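Long-range contact in Lmo0740 protein (Listeria monocytogenes, PDB 4RFA), which probably acts as a transcription regulator of the Crp family, joining a cyclic nucleotide-binding domain to a helix-turn-helix DNA-binding domain: residues A[181-186]-A[196-201]. Sequence-based numbering, arbitrary orientation.
Sequences INQSVL and NISNLL
With CG anti to the backbone N (chi1 -158°) and the chain extended beyond it, Q183 reaches across to I197 and S198. L186, nearly one helical turn further on, takes a similar first torsion (chi1 -171°), which sets its CG facing I197. The aliphatic part of Q183 makes the tightest approach, CG lying 3.3 Å from I197 CG2 as the two side chains slide past each other in opposite directions. Its amide then rests against S198, NE2 at 3.8 Å from S198 CB, while OE1 comes within 3.8 Å of L201 CD1. That NE2 is hydrogen-bonded to Q194 OE1, at the start of helix 194-206, which ties down the end of the glutamine. Helices 183-189 and 194-206, joined by a short turn, are consistent with the helix-turn-helix of a Crp-type winged-helix domain; by analogy the latter would be the recognition helix. Beside the glutamine, the contact is made by apolar side chains: L186 crosses I197 at about a right angle, CG to CD1 4.1 Å, and its CD2 meets L201 CD2 at 3.8 Å. I197 also packs on I154 of helix 150-165, and L201 on Y217, extending this core into the rest of the domain. Helix 183-189 is N-capped by N182, whose OD1 accepts from V185 N at 2.9 Å.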
ATOM      1  N   ILE A 181     -18.649   8.478  -9.573  1.00 49.91           N
ATOM      2  CA  ILE A 181     -19.008   7.312  -8.773  1.00 46.76           C
ATOM      3  C   ILE A 181     -20.505   6.988  -8.954  1.00 49.35           C
ATOM      4  O   ILE A 181     -21.392   7.553  -8.254  1.00 51.52           O
ATOM      5  CB  ILE A 181     -18.728   7.492  -7.281  1.00 48.22           C
ATOM      6  CG1 ILE A 181     -17.292   7.983  -7.002  1.00 46.93           C
ATOM      7  CG2 ILE A 181     -18.991   6.159  -6.547  1.00 48.25           C
ATOM      8  CD1 ILE A 181     -16.202   7.016  -7.309  1.00 45.55           C
ATOM      9  N   ASN A 182     -20.770   6.127  -9.932  1.00 45.05           N
ATOM     10  CA  ASN A 182     -22.093   5.582 -10.182  1.00 46.82           C
ATOM     11  C   ASN A 182     -22.121   4.138  -9.789  1.00 47.93           C
ATOM     12  O   ASN A 182     -21.130   3.550  -9.254  1.00 50.48           O
ATOM     13  CB  ASN A 182     -22.510   5.728 -11.660  1.00 50.61           C
ATOM     14  CG  ASN A 182     -21.492   5.147 -12.634  1.00 50.65           C
ATOM     15  OD1 ASN A 182     -20.677   4.314 -12.291  1.00 55.16           O
ATOM     16  ND2 ASN A 182     -21.573   5.570 -13.865  1.00 51.70           N
ATOM     17  N   GLN A 183     -23.259   3.540 -10.043  1.00 46.03           N
ATOM     18  CA  GLN A 183     -23.475   2.139  -9.732  1.00 49.32           C
ATOM     19  C   GLN A 183     -22.445   1.170 -10.289  1.00 49.29           C
ATOM     20  O   GLN A 183     -22.005   0.228  -9.603  1.00 45.04           O
ATOM     21  CB  GLN A 183     -24.877   1.725 -10.176  1.00 54.74           C
ATOM     22  CG  GLN A 183     -25.385   0.497  -9.455  1.00 58.79           C
ATOM     23  CD  GLN A 183     -26.860   0.303  -9.660  1.00 61.09           C
ATOM     24  OE1 GLN A 183     -27.705   1.002  -9.066  1.00 67.18           O
ATOM     25  NE2 GLN A 183     -27.183  -0.631 -10.518  1.00 65.54           N
ATOM     26  N   SER A 184     -22.106   1.336 -11.558  1.00 49.26           N
ATOM     27  CA  SER A 184     -21.117   0.470 -12.202  1.00 46.87           C
ATOM     28  C   SER A 184     -19.733   0.633 -11.586  1.00 44.93           C
ATOM     29  O   SER A 184     -19.017  -0.342 -11.334  1.00 48.16           O
ATOM     30  CB  SER A 184     -21.048   0.793 -13.720  1.00 49.89           C
ATOM     31  OG  SER A 184     -20.068  -0.019 -14.331  1.00 58.56           O
ATOM     32  N   VAL A 185     -19.354   1.876 -11.306  1.00 43.68           N
ATOM     33  CA  VAL A 185     -18.060   2.129 -10.723  1.00 41.62           C
ATOM     34  C   VAL A 185     -18.004   1.595  -9.269  1.00 44.70           C
ATOM     35  O   VAL A 185     -17.047   0.895  -8.886  1.00 39.67           O
ATOM     36  CB  VAL A 185     -17.718   3.599 -10.810  1.00 43.85           C
ATOM     37  CG1 VAL A 185     -16.496   3.944  -9.978  1.00 40.77           C
ATOM     38  CG2 VAL A 185     -17.532   4.014 -12.305  1.00 46.17           C
ATOM     39  N   LEU A 186     -19.061   1.853  -8.505  1.00 42.15           N
ATOM     40  CA  LEU A 186     -19.133   1.384  -7.146  1.00 43.25           C
ATOM     41  C   LEU A 186     -18.995  -0.096  -7.125  1.00 43.44           C
ATOM     42  O   LEU A 186     -18.269  -0.607  -6.298  1.00 47.81           O
ATOM     43  CB  LEU A 186     -20.426   1.821  -6.452  1.00 41.78           C
ATOM     44  CG  LEU A 186     -20.567   1.584  -4.963  1.00 46.66           C
ATOM     45  CD1 LEU A 186     -19.479   2.341  -4.229  1.00 49.66           C
ATOM     46  CD2 LEU A 186     -21.944   2.064  -4.522  1.00 49.25           C
ATOM     47  N   ASN A 196     -26.053  -6.877  -7.823  1.00 67.00           N
ATOM     48  CA  ASN A 196     -25.864  -7.010  -6.400  1.00 64.76           C
ATOM     49  C   ASN A 196     -25.682  -5.647  -5.734  1.00 58.03           C
ATOM     50  O   ASN A 196     -26.262  -5.370  -4.702  1.00 54.60           O
ATOM     51  CB  ASN A 196     -24.675  -7.912  -6.130  1.00 69.61           C
ATOM     52  CG  ASN A 196     -24.678  -8.444  -4.735  1.00 72.31           C
ATOM     53  OD1 ASN A 196     -25.724  -8.506  -4.099  1.00 81.08           O
ATOM     54  ND2 ASN A 196     -23.514  -8.812  -4.237  1.00 73.98           N
ATOM     55  N   ILE A 197     -24.871  -4.785  -6.321  1.00 53.20           N
ATOM     56  CA  ILE A 197     -24.759  -3.418  -5.808  1.00 55.92           C
ATOM     57  C   ILE A 197     -26.153  -2.731  -5.683  1.00 55.18           C
ATOM     58  O   ILE A 197     -26.434  -2.015  -4.716  1.00 53.76           O
ATOM     59  CB  ILE A 197     -23.807  -2.591  -6.716  1.00 56.05           C
ATOM     60  CG1 ILE A 197     -22.393  -2.616  -6.179  1.00 60.28           C
ATOM     61  CG2 ILE A 197     -24.217  -1.152  -6.851  1.00 63.17           C
ATOM     62  CD1 ILE A 197     -22.166  -2.178  -4.764  1.00 59.96           C
ATOM     63  N   SER A 198     -27.017  -2.942  -6.666  1.00 51.43           N
ATOM     64  CA  SER A 198     -28.324  -2.270  -6.674  1.00 55.07           C
ATOM     65  C   SER A 198     -29.104  -2.663  -5.449  1.00 55.46           C
ATOM     66  O   SER A 198     -29.673  -1.828  -4.761  1.00 52.37           O
ATOM     67  CB  SER A 198     -29.120  -2.644  -7.920  1.00 59.86           C
ATOM     68  OG  SER A 198     -30.189  -1.751  -8.086  1.00 61.10           O
ATOM     69  N   ASN A 199     -29.115  -3.958  -5.173  1.00 58.41           N
ATOM     70  CA  ASN A 199     -29.826  -4.495  -4.020  1.00 57.26           C
ATOM     71  C   ASN A 199     -29.262  -4.029  -2.709  1.00 55.93           C
ATOM     72  O   ASN A 199     -30.000  -3.681  -1.801  1.00 60.46           O
ATOM     73  CB  ASN A 199     -29.784  -6.003  -4.094  1.00 62.98           C
ATOM     74  CG  ASN A 199     -30.696  -6.535  -5.175  1.00 64.91           C
ATOM     75  OD1 ASN A 199     -31.667  -5.881  -5.536  1.00 70.48           O
ATOM     76  ND2 ASN A 199     -30.368  -7.680  -5.729  1.00 67.45           N
ATOM     77  N   LEU A 200     -27.945  -3.965  -2.633  1.00 52.46           N
ATOM     78  CA  LEU A 200     -27.278  -3.445  -1.457  1.00 48.89           C
ATOM     79  C   LEU A 200     -27.519  -1.964  -1.238  1.00 46.91           C
ATOM     80  O   LEU A 200     -27.678  -1.559  -0.111  1.00 49.64           O
ATOM     81  CB  LEU A 200     -25.781  -3.686  -1.549  1.00 50.94           C
ATOM     82  CG  LEU A 200     -25.408  -5.180  -1.587  1.00 53.77           C
ATOM     83  CD1 LEU A 200     -23.950  -5.347  -1.950  1.00 52.27           C
ATOM     84  CD2 LEU A 200     -25.730  -5.828  -0.255  1.00 56.28           C
ATOM     85  N   LEU A 201     -27.484  -1.152  -2.291  1.00 44.62           N
ATOM     86  CA  LEU A 201     -27.828   0.241  -2.173  1.00 48.02           C
ATOM     87  C   LEU A 201     -29.224   0.444  -1.581  1.00 51.83           C
ATOM     88  O   LEU A 201     -29.421   1.373  -0.781  1.00 54.20           O
ATOM     89  CB  LEU A 201     -27.726   0.980  -3.521  1.00 54.51           C
ATOM     90  CG  LEU A 201     -26.317   1.148  -4.091  1.00 54.32           C
ATOM     91  CD1 LEU A 201     -26.403   1.639  -5.526  1.00 60.27           C
ATOM     92  CD2 LEU A 201     -25.501   2.096  -3.247  1.00 55.14           C
TER